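PDB 5GJ3: periplasmic binding protein, which binds heme in the periplasm, here two molecules at once, and probably hands it on to a bacterial heme-uptake transporter. Local coordinates for residues 147-152 / 184-189. Sequence-based numbering, arbitrary orientation.
Sequences FLYLRG and VEFKPL. With HEM (protoporphyrin IX containing Fe), chain C.
The heme pocket of this periplasmic binding protein is built here on two strands of one mixed sheet, 144-151 and 186-188, where Y149 and F186 meet beside the porphyrin. Strand 155-159 pairs with both, so no hydrogen bond links the two segments directly and side chains alone bridge them. F186 CE2 brings its ring edge to Y149 CB at 3.8 Å, while F186 CZ lies 3.3 Å from the heme vinyl carbon CBB; a flat, apolar ring suits a place between a strand and a vinyl group. F147 adds its own ring edge to this patch. With CG anti to the backbone N (chi1 174°), the Y149 ring reaches out to the heme, and its OH binds the iron at 2.1 Å, a hard oxygen donor of the kind that suits ferric iron, the probable state here. R151, bent at chi3 (73°), lays one face of its guanidinium over the porphyrin, with R151 CZ 3.4 Å from HEM C2D, and NH2 gives a weak hydrogen bond of 3.3 Å to Y149 OH. A leucine in place of R151 would probably leave that oxygen without this donor and the pyrrole without its flat, cationic cover. Away from the heme, L148 and L189, the latter just past strand 186-188, meet beside V158, their branched aliphatic ends suiting an apolar patch and crossing with L148 CD2 3.9 Å from L189 CD1.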
ATOM      1  N   PHE A 147       4.989 -12.204   4.724  1.00 18.92           N
ATOM      2  CA  PHE A 147       5.427 -10.966   4.095  1.00 19.62           C
ATOM      3  C   PHE A 147       6.768 -10.485   4.681  1.00 19.39           C
ATOM      4  O   PHE A 147       6.887 -10.338   5.915  1.00 20.24           O
ATOM      5  CB  PHE A 147       4.387  -9.850   4.292  1.00 19.64           C
ATOM      6  CG  PHE A 147       4.821  -8.532   3.701  1.00 18.40           C
ATOM      7  CD1 PHE A 147       4.648  -8.286   2.358  1.00 20.39           C
ATOM      8  CD2 PHE A 147       5.467  -7.566   4.489  1.00 20.16           C
ATOM      9  CE1 PHE A 147       5.088  -7.082   1.798  1.00 20.51           C
ATOM     10  CE2 PHE A 147       5.902  -6.367   3.951  1.00 20.00           C
ATOM     11  CZ  PHE A 147       5.695  -6.120   2.601  1.00 19.41           C
ATOM     12  N   LEU A 148       7.750 -10.223   3.820  1.00 17.48           N
ATOM     13  CA  LEU A 148       9.072  -9.749   4.269  1.00 22.47           C
ATOM     14  C   LEU A 148       9.265  -8.354   3.722  1.00 23.44           C
ATOM     15  O   LEU A 148       9.102  -8.107   2.512  1.00 22.60           O
ATOM     16  CB  LEU A 148      10.230 -10.602   3.724  1.00 22.36           C
ATOM     17  CG  LEU A 148      10.170 -12.072   4.183  1.00 26.00           C
ATOM     18  CD1 LEU A 148      11.231 -12.921   3.528  1.00 28.25           C
ATOM     19  CD2 LEU A 148      10.297 -12.150   5.701  1.00 26.38           C
ATOM     20  N   TYR A 149       9.522  -7.447   4.626  1.00 21.90           N
ATOM     21  CA  TYR A 149      10.015  -6.145   4.274  1.00 24.43           C
ATOM     22  C   TYR A 149      11.564  -6.261   4.216  1.00 23.93           C
ATOM     23  O   TYR A 149      12.186  -6.679   5.193  1.00 23.31           O
ATOM     24  CB  TYR A 149       9.572  -5.152   5.337  1.00 24.01           C
ATOM     25  CG  TYR A 149      10.189  -3.793   5.109  1.00 28.74           C
ATOM     26  CD1 TYR A 149       9.638  -2.907   4.171  1.00 30.47           C
ATOM     27  CD2 TYR A 149      11.366  -3.397   5.807  1.00 29.81           C
ATOM     28  CE1 TYR A 149      10.222  -1.644   3.929  1.00 31.17           C
ATOM     29  CE2 TYR A 149      11.961  -2.144   5.568  1.00 32.16           C
ATOM     30  CZ  TYR A 149      11.379  -1.253   4.648  1.00 31.94           C
ATOM     31  OH  TYR A 149      11.939   0.010   4.403  1.00 31.97           O
ATOM     32  N   LEU A 150      12.162  -5.905   3.080  1.00 23.73           N
ATOM     33  CA  LEU A 150      13.595  -6.086   2.834  1.00 26.15           C
ATOM     34  C   LEU A 150      14.244  -4.790   2.373  1.00 29.70           C
ATOM     35  O   LEU A 150      13.676  -4.042   1.589  1.00 27.25           O
ATOM     36  CB  LEU A 150      13.837  -7.116   1.714  1.00 25.57           C
ATOM     37  CG  LEU A 150      13.169  -8.491   1.882  1.00 28.10           C
ATOM     38  CD1 LEU A 150      13.256  -9.255   0.558  1.00 26.70           C
ATOM     39  CD2 LEU A 150      13.839  -9.247   3.022  1.00 27.48           C
ATOM     40  N   ARG A 151      15.444  -4.535   2.853  1.00 29.13           N
ATOM     41  CA  ARG A 151      16.165  -3.360   2.410  1.00 30.78           C
ATOM     42  C   ARG A 151      17.621  -3.750   2.433  1.00 29.02           C
ATOM     43  O   ARG A 151      18.308  -3.497   3.410  1.00 27.16           O
ATOM     44  CB  ARG A 151      15.879  -2.150   3.295  1.00 32.50           C
ATOM     45  CG  ARG A 151      16.077  -0.848   2.521  1.00 34.76           C
ATOM     46  CD  ARG A 151      15.513   0.356   3.265  1.00 34.98           C
ATOM     47  NE  ARG A 151      16.339   0.727   4.397  1.00 31.32           N
ATOM     48  CZ  ARG A 151      16.006   0.576   5.676  1.00 37.70           C
ATOM     49  NH1 ARG A 151      16.861   0.965   6.623  1.00 38.60           N
ATOM     50  NH2 ARG A 151      14.824   0.061   6.028  1.00 37.59           N
ATOM     51  N   GLY A 152      18.022  -4.447   1.361  1.00 28.49           N
ATOM     52  CA  GLY A 152      19.283  -5.165   1.297  1.00 30.12           C
ATOM     53  C   GLY A 152      19.344  -6.258   2.347  1.00 33.71           C
ATOM     54  O   GLY A 152      18.426  -6.453   3.147  1.00 31.66           O
ATOM     55  N   VAL A 184       3.264  -9.052  16.095  1.00 33.11           N
ATOM     56  CA  VAL A 184       2.329  -7.942  15.948  1.00 31.28           C
ATOM     57  C   VAL A 184       3.109  -6.853  15.184  1.00 30.27           C
ATOM     58  O   VAL A 184       4.272  -6.612  15.523  1.00 28.78           O
ATOM     59  CB  VAL A 184       1.897  -7.402  17.333  1.00 31.62           C
ATOM     60  CG1 VAL A 184       1.191  -6.055  17.201  1.00 33.52           C
ATOM     61  CG2 VAL A 184       1.014  -8.403  18.053  1.00 33.54           C
ATOM     62  N   GLU A 185       2.508  -6.225  14.160  1.00 30.92           N
ATOM     63  CA  GLU A 185       3.172  -5.125  13.384  1.00 29.90           C
ATOM     64  C   GLU A 185       4.503  -5.590  12.754  1.00 32.20           C
ATOM     65  O   GLU A 185       4.554  -6.727  12.301  1.00 31.06           O
ATOM     66  CB  GLU A 185       3.253  -3.823  14.204  1.00 35.13           C
ATOM     67  CG  GLU A 185       1.851  -3.241  14.473  1.00 40.14           C
ATOM     68  CD  GLU A 185       1.753  -2.227  15.618  1.00 48.96           C
ATOM     69  OE1 GLU A 185       2.720  -1.473  15.852  1.00 58.27           O
ATOM     70  OE2 GLU A 185       0.688  -2.170  16.285  1.00 50.11           O
ATOM     71  N   PHE A 186       5.552  -4.765  12.706  1.00 27.91           N
ATOM     72  CA  PHE A 186       6.833  -5.184  12.118  1.00 31.65           C
ATOM     73  C   PHE A 186       7.836  -5.722  13.130  1.00 31.81           C
ATOM     74  O   PHE A 186       8.113  -5.071  14.141  1.00 33.33           O
ATOM     75  CB  PHE A 186       7.484  -4.050  11.321  1.00 38.69           C
ATOM     76  CG  PHE A 186       6.808  -3.777  10.020  1.00 45.88           C
ATOM     77  CD1 PHE A 186       5.558  -3.161   9.989  1.00 53.39           C
ATOM     78  CD2 PHE A 186       7.397  -4.158   8.824  1.00 50.71           C
ATOM     79  CE1 PHE A 186       4.912  -2.925   8.783  1.00 59.18           C
ATOM     80  CE2 PHE A 186       6.761  -3.923   7.613  1.00 53.25           C
ATOM     81  CZ  PHE A 186       5.518  -3.312   7.592  1.00 58.06           C
ATOM     82  N   LYS A 187       8.370  -6.914  12.873  1.00 28.90           N
ATOM     83  CA  LYS A 187       9.434  -7.492  13.723  1.00 29.62           C
ATOM     84  C   LYS A 187      10.542  -8.100  12.897  1.00 29.96           C
ATOM     85  O   LYS A 187      10.295  -8.537  11.769  1.00 28.71           O
ATOM     86  CB  LYS A 187       8.852  -8.519  14.688  1.00 29.96           C
ATOM     87  CG  LYS A 187       7.835  -7.909  15.648  1.00 32.52           C
ATOM     88  CD  LYS A 187       8.472  -7.012  16.723  1.00 36.33           C
ATOM     89  CE  LYS A 187       7.490  -6.655  17.844  1.00 33.13           C
ATOM     90  NZ  LYS A 187       6.377  -5.739  17.411  1.00 35.71           N
ATOM     91  N   PRO A 188      11.780  -8.128  13.445  1.00 30.55           N
ATOM     92  CA  PRO A 188      12.880  -8.728  12.690  1.00 28.98           C
ATOM     93  C   PRO A 188      12.661 -10.204  12.315  1.00 26.30           C
ATOM     94  O   PRO A 188      12.101 -10.966  13.097  1.00 26.25           O
ATOM     95  CB  PRO A 188      14.131  -8.554  13.625  1.00 28.46           C
ATOM     96  CG  PRO A 188      13.622  -8.015  14.926  1.00 27.97           C
ATOM     97  CD  PRO A 188      12.234  -7.472  14.703  1.00 29.40           C
ATOM     98  N   LEU A 189      13.066 -10.558  11.100  1.00 24.04           N
ATOM     99  CA  LEU A 189      13.204 -11.941  10.691  1.00 27.76           C
ATOM    100  C   LEU A 189      14.306 -12.611  11.549  1.00 32.71           C
ATOM    101  O   LEU A 189      15.305 -11.971  11.904  1.00 31.45           O
ATOM    102  CB  LEU A 189      13.540 -12.027   9.195  1.00 26.83           C
ATOM    103  CG  LEU A 189      13.533 -13.431   8.550  1.00 25.71           C
ATOM    104  CD1 LEU A 189      12.143 -14.056   8.626  1.00 25.92           C
ATOM    105  CD2 LEU A 189      13.999 -13.394   7.102  1.00 27.71           C
TER
HETATM  106  CHA HEM C 402      13.636   3.141   2.606  0.75 22.47           C
HETATM  107  CHB HEM C 402       9.213   1.387   1.589  0.75 24.37           C
HETATM  108  CHC HEM C 402       8.290   0.650   6.353  0.75 23.42           C
HETATM  109  CHD HEM C 402      12.617   2.649   7.348  0.75 25.64           C
HETATM  110  C1A HEM C 402      12.491   2.752   1.959  0.75 24.71           C
HETATM  111  C2A HEM C 402      12.275   2.938   0.568  0.75 26.53           C
HETATM  112  C3A HEM C 402      11.028   2.450   0.291  0.75 24.95           C
HETATM  113  C4A HEM C 402      10.479   1.970   1.505  0.75 23.92           C
HETATM  114  CMA HEM C 402      10.341   2.389  -1.073  0.75 25.53           C
HETATM  115  CAA HEM C 402      13.252   3.581  -0.422  0.75 29.64           C
HETATM  116  CBA HEM C 402      13.939   2.561  -1.348  0.75 35.56           C
HETATM  117  CGA HEM C 402      15.004   1.730  -0.666  0.75 42.71           C
HETATM  118  O1A HEM C 402      15.081   1.617   0.574  0.75 48.85           O
HETATM  119  O2A HEM C 402      15.838   1.098  -1.343  0.75 47.01           O
HETATM  120  C1B HEM C 402       8.581   1.049   2.808  0.75 23.33           C
HETATM  121  C2B HEM C 402       7.255   0.515   2.874  0.75 23.68           C
HETATM  122  C3B HEM C 402       6.962   0.321   4.187  0.75 24.28           C
HETATM  123  C4B HEM C 402       8.179   0.741   4.958  0.75 23.89           C
HETATM  124  CMB HEM C 402       6.361   0.242   1.688  0.75 24.45           C
HETATM  125  CAB HEM C 402       5.724  -0.213   4.778  0.75 23.10           C
HETATM  126  CBB HEM C 402       5.589  -1.514   4.862  0.75 27.08           C
HETATM  127  C1C HEM C 402       9.385   1.168   7.064  0.75 25.47           C
HETATM  128  C2C HEM C 402       9.435   1.340   8.459  0.75 25.09           C
HETATM  129  C3C HEM C 402      10.687   1.907   8.756  0.75 26.24           C
HETATM  130  C4C HEM C 402      11.366   2.077   7.509  0.75 25.58           C
HETATM  131  CMC HEM C 402       8.321   0.927   9.402  0.75 25.72           C
HETATM  132  CAC HEM C 402      11.301   2.288  10.068  0.75 27.84           C
HETATM  133  CBC HEM C 402      10.912   1.823  11.248  0.75 31.00           C
HETATM  134  C1D HEM C 402      13.182   2.956   6.105  0.75 22.52           C
HETATM  135  C2D HEM C 402      14.513   3.617   6.015  0.75 24.19           C
HETATM  136  C3D HEM C 402      14.811   3.746   4.691  0.75 23.01           C
HETATM  137  C4D HEM C 402      13.651   3.162   3.995  0.75 23.06           C
HETATM  138  CMD HEM C 402      15.334   4.055   7.206  0.75 23.30           C
HETATM  139  CAD HEM C 402      16.046   4.363   4.044  0.75 22.72           C
HETATM  140  CBD HEM C 402      15.965   5.884   3.744  0.75 21.53           C
HETATM  141  CGD HEM C 402      17.183   6.338   2.943  0.75 21.76           C
HETATM  142  O1D HEM C 402      17.310   7.495   2.441  0.75 20.75           O
HETATM  143  O2D HEM C 402      18.142   5.555   2.748  0.75 21.30           O
HETATM  144  NA  HEM C 402      11.377   2.137   2.546  0.75 22.82           N
HETATM  145  NB  HEM C 402       9.097   1.097   4.039  0.75 24.27           N
HETATM  146  NC  HEM C 402      10.568   1.621   6.498  0.75 23.43           N
HETATM  147  ND  HEM C 402      12.751   2.612   4.878  0.75 24.33           N
HETATM  148 FE   HEM C 402      11.027   1.851   4.481  0.75 22.47          FE